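Local atomic coordinates of L544 (PDB entry 4AMQ), a protein that probably transfers nucleotidyl groups as a divalent-metal-dependent enzyme packaged in the mimivirus virion. Residues P46-D49 and K50-I53; L297-A300 and K301-I304; D323-Q326 and E327-N331. All coordinates share one frame; numbering follows the deposited sequence.

Interaction 1. Residues P46-D49 and K50-I53; sequences PDRD and KYQI
R48 and Y51 stack across a tight 3-10 turn that leads into strand 51-54, an outermost strand of the mixed sheet in the nucleotidyltransferase domain. Two successive i to i+3 backbone bonds define the turn. K50 N donates to D47 O at 2.8 Å, with an N-H...O angle of 155°. Y51 N reaches R48 O over 3.5 Å, a straight but weak bond. The chain then joins the sheet: K50 pairs through its backbone with N72, and Q52 with V70, so strand 66-72, which begins at the manganese-binding D66, takes up the next polar backbone atoms.

With chi1 of Y51 at 81°, its CG lies between the backbone N and the carbonyl carbon, and the phenol swings back over the turn. The guanidinium of R48, carried there by a chain that bends at chi2, lies flat on one ring face. The group centres are 4.2 Å apart and the planes differ by 10°, the geometry of an offset cation-pi stack. P46 O meets the same ring at its edge, 3.7 Å from CE2 of Y51, while K35 and L39 of helix 28-42 also pack on Y51.

On the outer side, the K50 chain folds back at chi2 and chi4, and its ammonium forms a salt bridge with its neighbour, D49 OD1 to K50 NZ 3.6 Å. R48 NH1 sits over the ring near its rim, 3.4 Å from Y51 CE1 and 2.8 Å from the backbone O of Y51.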
# COMPACT_ATOMS: atom_id res chain seq x y z
N PRO A 46 -15.30 8.27 15.44
CA PRO A 46 -16.24 7.68 14.48
C PRO A 46 -17.18 8.69 13.81
O PRO A 46 -17.70 8.41 12.73
CB PRO A 46 -17.06 6.71 15.33
CG PRO A 46 -16.26 6.52 16.59
CD PRO A 46 -15.58 7.82 16.81
N ASP A 47 -17.40 9.84 14.45
CA ASP A 47 -18.33 10.83 13.94
C ASP A 47 -18.08 11.14 12.46
O ASP A 47 -16.97 11.48 12.07
CB ASP A 47 -18.26 12.12 14.77
CG ASP A 47 -18.49 11.87 16.25
OD1 ASP A 47 -19.05 10.81 16.60
OD2 ASP A 47 -18.12 12.74 17.07
N ARG A 48 -19.13 11.02 11.65
CA ARG A 48 -19.03 11.20 10.21
C ARG A 48 -18.40 12.54 9.81
O ARG A 48 -17.68 12.63 8.82
CB ARG A 48 -20.40 11.06 9.55
CG ARG A 48 -20.35 11.03 8.03
CD ARG A 48 -19.53 9.85 7.56
NE ARG A 48 -19.33 9.86 6.11
CZ ARG A 48 -18.36 10.53 5.49
NH1 ARG A 48 -17.51 11.26 6.20
NH2 ARG A 48 -18.26 10.47 4.17
N ASP A 49 -18.68 13.58 10.58
CA ASP A 49 -18.17 14.91 10.28
C ASP A 49 -16.68 15.06 10.61
O ASP A 49 -16.06 16.05 10.26
CB ASP A 49 -18.99 15.98 11.01
CG ASP A 49 -19.51 15.50 12.35
OD1 ASP A 49 -18.75 14.84 13.08
OD2 ASP A 49 -20.68 15.78 12.67
N LYS A 50 -16.12 14.05 11.29
CA LYS A 50 -14.72 14.09 11.70
C LYS A 50 -13.80 13.21 10.85
O LYS A 50 -12.61 13.06 11.17
CB LYS A 50 -14.58 13.71 13.17
CG LYS A 50 -15.23 14.69 14.14
CD LYS A 50 -14.59 16.07 14.05
CE LYS A 50 -15.20 17.02 15.06
NZ LYS A 50 -16.67 17.15 14.89
N TYR A 51 -14.33 12.62 9.78
CA TYR A 51 -13.49 11.83 8.88
C TYR A 51 -13.85 12.03 7.41
O TYR A 51 -15.01 12.29 7.08
CB TYR A 51 -13.51 10.33 9.25
CG TYR A 51 -14.70 9.54 8.76
CD1 TYR A 51 -14.79 9.13 7.43
CD2 TYR A 51 -15.71 9.15 9.63
CE1 TYR A 51 -15.88 8.39 6.98
CE2 TYR A 51 -16.80 8.40 9.19
CZ TYR A 51 -16.87 8.03 7.86
OH TYR A 51 -17.95 7.29 7.42
N GLN A 52 -12.84 11.94 6.55
CA GLN A 52 -13.06 12.08 5.12
C GLN A 52 -12.44 10.92 4.35
O GLN A 52 -11.28 10.55 4.58
CB GLN A 52 -12.47 13.40 4.61
CG GLN A 52 -12.95 13.78 3.21
CD GLN A 52 -13.89 14.99 3.22
OE1 GLN A 52 -13.52 16.07 3.69
NE2 GLN A 52 -15.10 14.80 2.70
N ILE A 53 -13.22 10.34 3.44
CA ILE A 53 -12.73 9.28 2.58
C ILE A 53 -11.94 9.87 1.42
O ILE A 53 -12.41 10.77 0.73
CB ILE A 53 -13.89 8.44 2.04
CG1 ILE A 53 -14.68 7.83 3.21
CG2 ILE A 53 -13.38 7.35 1.10
CD1 ILE A 53 -15.85 6.98 2.79

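Interaction 2. Residues L297-A300 and K301-I304; sequences LDTA and KSII
L297 O receives K301 N at 2.8 Å and a C=O...N angle of 165°, the first of four consecutive i to i+4 bonds; D298 to S302, T299 to I303 and A300 to I304 follow, giving regular alpha-helical geometry. The side-chain contact is built on the T299 carbonyl. S302 OG lies between its own backbone N and carbonyl carbon (chi1 74°), a rotation that turns the hydroxyl back along the helix to donate to T299 O at 2.8 Å. The same oxygen also accepts I303 N at 3.1 Å, and both donors come from one face of the carbonyl plane. The hydroxyl approaches more steeply, with a C=O...OG angle of 121°, which lets two donors share one acceptor.

This is the familiar back-bonding of a helical serine to a main-chain carbonyl one turn earlier, here in the first turns of helix 297-311 in the helical domain. T299 uses its own hydroxyl on D296, just before the helix, through a bond from OG1 to OD1. Its methyl CG2 lies 4.4 Å from CD1 of I303. Both T299 and I303 also touch P209, at the start of strand 209-217, so this face of the helix meets the nucleotidyltransferase sheet.

The buried flank is apolar. A300, I303 and I304 pack on Y286 of helix 274-292, and I304 reaches W341 and L345 of helix 334-368. I304 CG1 turns back over the preceding turn, 3.2 Å from A300 O.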
# COMPACT_ATOMS: atom_id res chain seq x y z
N LEU A 297 -1.96 -19.45 8.04
CA LEU A 297 -2.23 -20.31 6.88
C LEU A 297 -3.61 -20.04 6.31
O LEU A 297 -3.77 -19.91 5.10
CB LEU A 297 -2.08 -21.79 7.25
CG LEU A 297 -2.37 -22.78 6.13
CD1 LEU A 297 -1.54 -22.45 4.90
CD2 LEU A 297 -2.12 -24.22 6.58
N ASP A 298 -4.60 -19.98 7.19
CA ASP A 298 -5.99 -19.77 6.77
C ASP A 298 -6.17 -18.49 5.95
O ASP A 298 -6.93 -18.47 4.98
CB ASP A 298 -6.91 -19.76 7.99
CG ASP A 298 -8.26 -19.14 7.70
OD1 ASP A 298 -9.05 -19.76 6.95
OD2 ASP A 298 -8.54 -18.05 8.23
N THR A 299 -5.46 -17.43 6.32
CA THR A 299 -5.57 -16.17 5.58
C THR A 299 -4.80 -16.26 4.27
O THR A 299 -5.27 -15.79 3.24
CB THR A 299 -5.07 -14.98 6.42
OG1 THR A 299 -5.87 -14.87 7.61
CG2 THR A 299 -5.19 -13.68 5.62
N ALA A 300 -3.62 -16.88 4.32
CA ALA A 300 -2.82 -17.07 3.11
C ALA A 300 -3.59 -17.87 2.08
O ALA A 300 -3.58 -17.56 0.89
CB ALA A 300 -1.50 -17.76 3.44
N LYS A 301 -4.27 -18.91 2.56
CA LYS A 301 -5.05 -19.78 1.69
C LYS A 301 -6.23 -19.04 1.06
O LYS A 301 -6.51 -19.20 -0.12
CB LYS A 301 -5.56 -21.00 2.45
CG LYS A 301 -6.56 -21.83 1.66
CD LYS A 301 -7.08 -23.02 2.46
CE LYS A 301 -6.00 -24.07 2.67
NZ LYS A 301 -6.57 -25.31 3.27
N SER A 302 -6.92 -18.23 1.86
CA SER A 302 -8.06 -17.49 1.34
C SER A 302 -7.62 -16.53 0.23
O SER A 302 -8.29 -16.40 -0.79
CB SER A 302 -8.79 -16.73 2.47
OG SER A 302 -8.06 -15.60 2.89
N ILE A 303 -6.47 -15.89 0.43
CA ILE A 303 -5.93 -14.98 -0.57
C ILE A 303 -5.55 -15.72 -1.85
O ILE A 303 -5.92 -15.31 -2.95
CB ILE A 303 -4.70 -14.21 -0.03
CG1 ILE A 303 -5.14 -13.14 0.98
CG2 ILE A 303 -3.92 -13.58 -1.18
CD1 ILE A 303 -3.98 -12.40 1.63
N ILE A 304 -4.82 -16.83 -1.70
CA ILE A 304 -4.39 -17.64 -2.83
C ILE A 304 -5.57 -18.19 -3.63
O ILE A 304 -5.57 -18.19 -4.85
CB ILE A 304 -3.50 -18.81 -2.38
CG1 ILE A 304 -2.15 -18.30 -1.87
CG2 ILE A 304 -3.29 -19.80 -3.53
CD1 ILE A 304 -1.30 -17.65 -2.94

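Interaction 3. Residues D323-Q326 and E327-N331; sequences DKIQ and EVSNN
Q326 reaches N330 because its CG stands opposite its own backbone N (chi1 -174°) and the chain then bends at chi2 (60°), carrying the amide forward along the helix. Q326 NE2 donates to N330 OD1 at 3.1 Å. The acceptor lies close to the amide plane of Q326, although the two amide planes are turned well away from each other. On the neighbouring face, chi1 of S329 (-43°) points OG back at the preceding turn, where it donates to I325 O at 2.9 Å. S329 N reaches the same oxygen at 3.2 Å from the opposite face of the carbonyl plane, so two bonds from one residue grip this acceptor. W341 NE1, in helix 334-368, adds weak bonds to S329 OG and I325 O.

The inner side is apolar: I325 packs on I304 and I308, and V328 on W341 and L344. K324 directs its ammonium to Q347. Backbone bonds E327 N to D323 O and V328 N to K324 O complete the turn. The whole is an amphipathic surface helix of the helical domain, with an i to i+4 glutamine-asparagine pair outside and a serine back-bonded to the i-4 carbonyl near its C-terminal end.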
# COMPACT_ATOMS: atom_id res chain seq x y z
N ASP A 323 -0.41 -23.25 -12.17
CA ASP A 323 -0.25 -24.69 -11.95
C ASP A 323 0.80 -24.97 -10.87
O ASP A 323 0.63 -25.86 -10.04
CB ASP A 323 0.14 -25.40 -13.25
CG ASP A 323 -0.95 -25.32 -14.31
OD1 ASP A 323 -2.11 -25.03 -13.95
OD2 ASP A 323 -0.64 -25.55 -15.50
N LYS A 324 1.89 -24.20 -10.88
CA LYS A 324 2.92 -24.32 -9.86
C LYS A 324 2.38 -23.99 -8.46
O LYS A 324 2.80 -24.58 -7.47
CB LYS A 324 4.11 -23.41 -10.18
CG LYS A 324 4.96 -23.87 -11.35
CD LYS A 324 6.38 -23.30 -11.28
CE LYS A 324 6.41 -21.79 -11.42
NZ LYS A 324 7.79 -21.23 -11.25
N ILE A 325 1.44 -23.06 -8.40
CA ILE A 325 0.83 -22.68 -7.12
C ILE A 325 -0.07 -23.80 -6.60
O ILE A 325 -0.11 -24.06 -5.40
CB ILE A 325 0.06 -21.34 -7.24
CG1 ILE A 325 1.04 -20.17 -7.18
CG2 ILE A 325 -0.96 -21.20 -6.14
CD1 ILE A 325 0.45 -18.85 -7.64
N GLN A 326 -0.77 -24.47 -7.51
CA GLN A 326 -1.62 -25.59 -7.13
C GLN A 326 -0.79 -26.76 -6.60
O GLN A 326 -1.16 -27.38 -5.61
CB GLN A 326 -2.49 -26.03 -8.31
CG GLN A 326 -3.52 -27.09 -7.95
CD GLN A 326 -4.50 -26.63 -6.89
OE1 GLN A 326 -5.18 -25.61 -7.05
NE2 GLN A 326 -4.58 -27.38 -5.79
N GLU A 327 0.33 -27.05 -7.25
CA GLU A 327 1.21 -28.13 -6.80
C GLU A 327 1.83 -27.86 -5.44
O GLU A 327 2.14 -28.79 -4.70
CB GLU A 327 2.29 -28.43 -7.84
CG GLU A 327 1.75 -28.85 -9.20
CD GLU A 327 0.93 -30.12 -9.13
OE1 GLU A 327 1.25 -31.00 -8.30
OE2 GLU A 327 -0.05 -30.24 -9.90
N VAL A 328 2.02 -26.59 -5.10
CA VAL A 328 2.44 -26.23 -3.75
C VAL A 328 1.35 -26.61 -2.76
O VAL A 328 1.60 -27.28 -1.76
CB VAL A 328 2.75 -24.73 -3.61
CG1 VAL A 328 2.79 -24.33 -2.13
CG2 VAL A 328 4.06 -24.38 -4.30
N SER A 329 0.13 -26.17 -3.07
CA SER A 329 -1.03 -26.43 -2.22
C SER A 329 -1.27 -27.92 -2.00
O SER A 329 -2.13 -28.30 -1.22
CB SER A 329 -2.29 -25.80 -2.82
OG SER A 329 -2.01 -24.50 -3.32
N ASN A 330 -0.50 -28.75 -2.71
CA ASN A 330 -0.70 -30.19 -2.65
C ASN A 330 0.42 -30.93 -1.91
O ASN A 330 0.15 -31.86 -1.15
CB ASN A 330 -0.88 -30.76 -4.06
CG ASN A 330 -2.18 -30.31 -4.71
OD1 ASN A 330 -2.87 -29.42 -4.21
ND2 ASN A 330 -2.51 -30.92 -5.84
N ASN A 331 1.66 -30.52 -2.13
CA ASN A 331 2.81 -31.23 -1.56
C ASN A 331 3.65 -30.44 -0.55
O ASN A 331 4.74 -30.88 -0.17
CB ASN A 331 3.69 -31.81 -2.66
CG ASN A 331 3.04 -32.98 -3.36
OD1 ASN A 331 1.82 -33.03 -3.50
ND2 ASN A 331 3.85 -33.95 -3.79

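How the interactions relate
From the N terminus the contacts come in series; each closes only a local turn, and none nest or cross. Interaction 1 joins the loop after helix 28-42 to the edge strand 51-54 of the nucleotidyltransferase sheet. It stands apart from the others, with nearest atoms about 22 Å from interaction 2 and about 31 Å from interaction 3, which lies on the opposite side of the chain's centre. Interactions 2 and 3 belong to consecutive helices, 297-311 and 319-331, of the helical domain. They touch directly, I304 CG2 to I325 CG2 3.8 Å, and helix 334-368 binds them further: W341 contacts both I304 and V328.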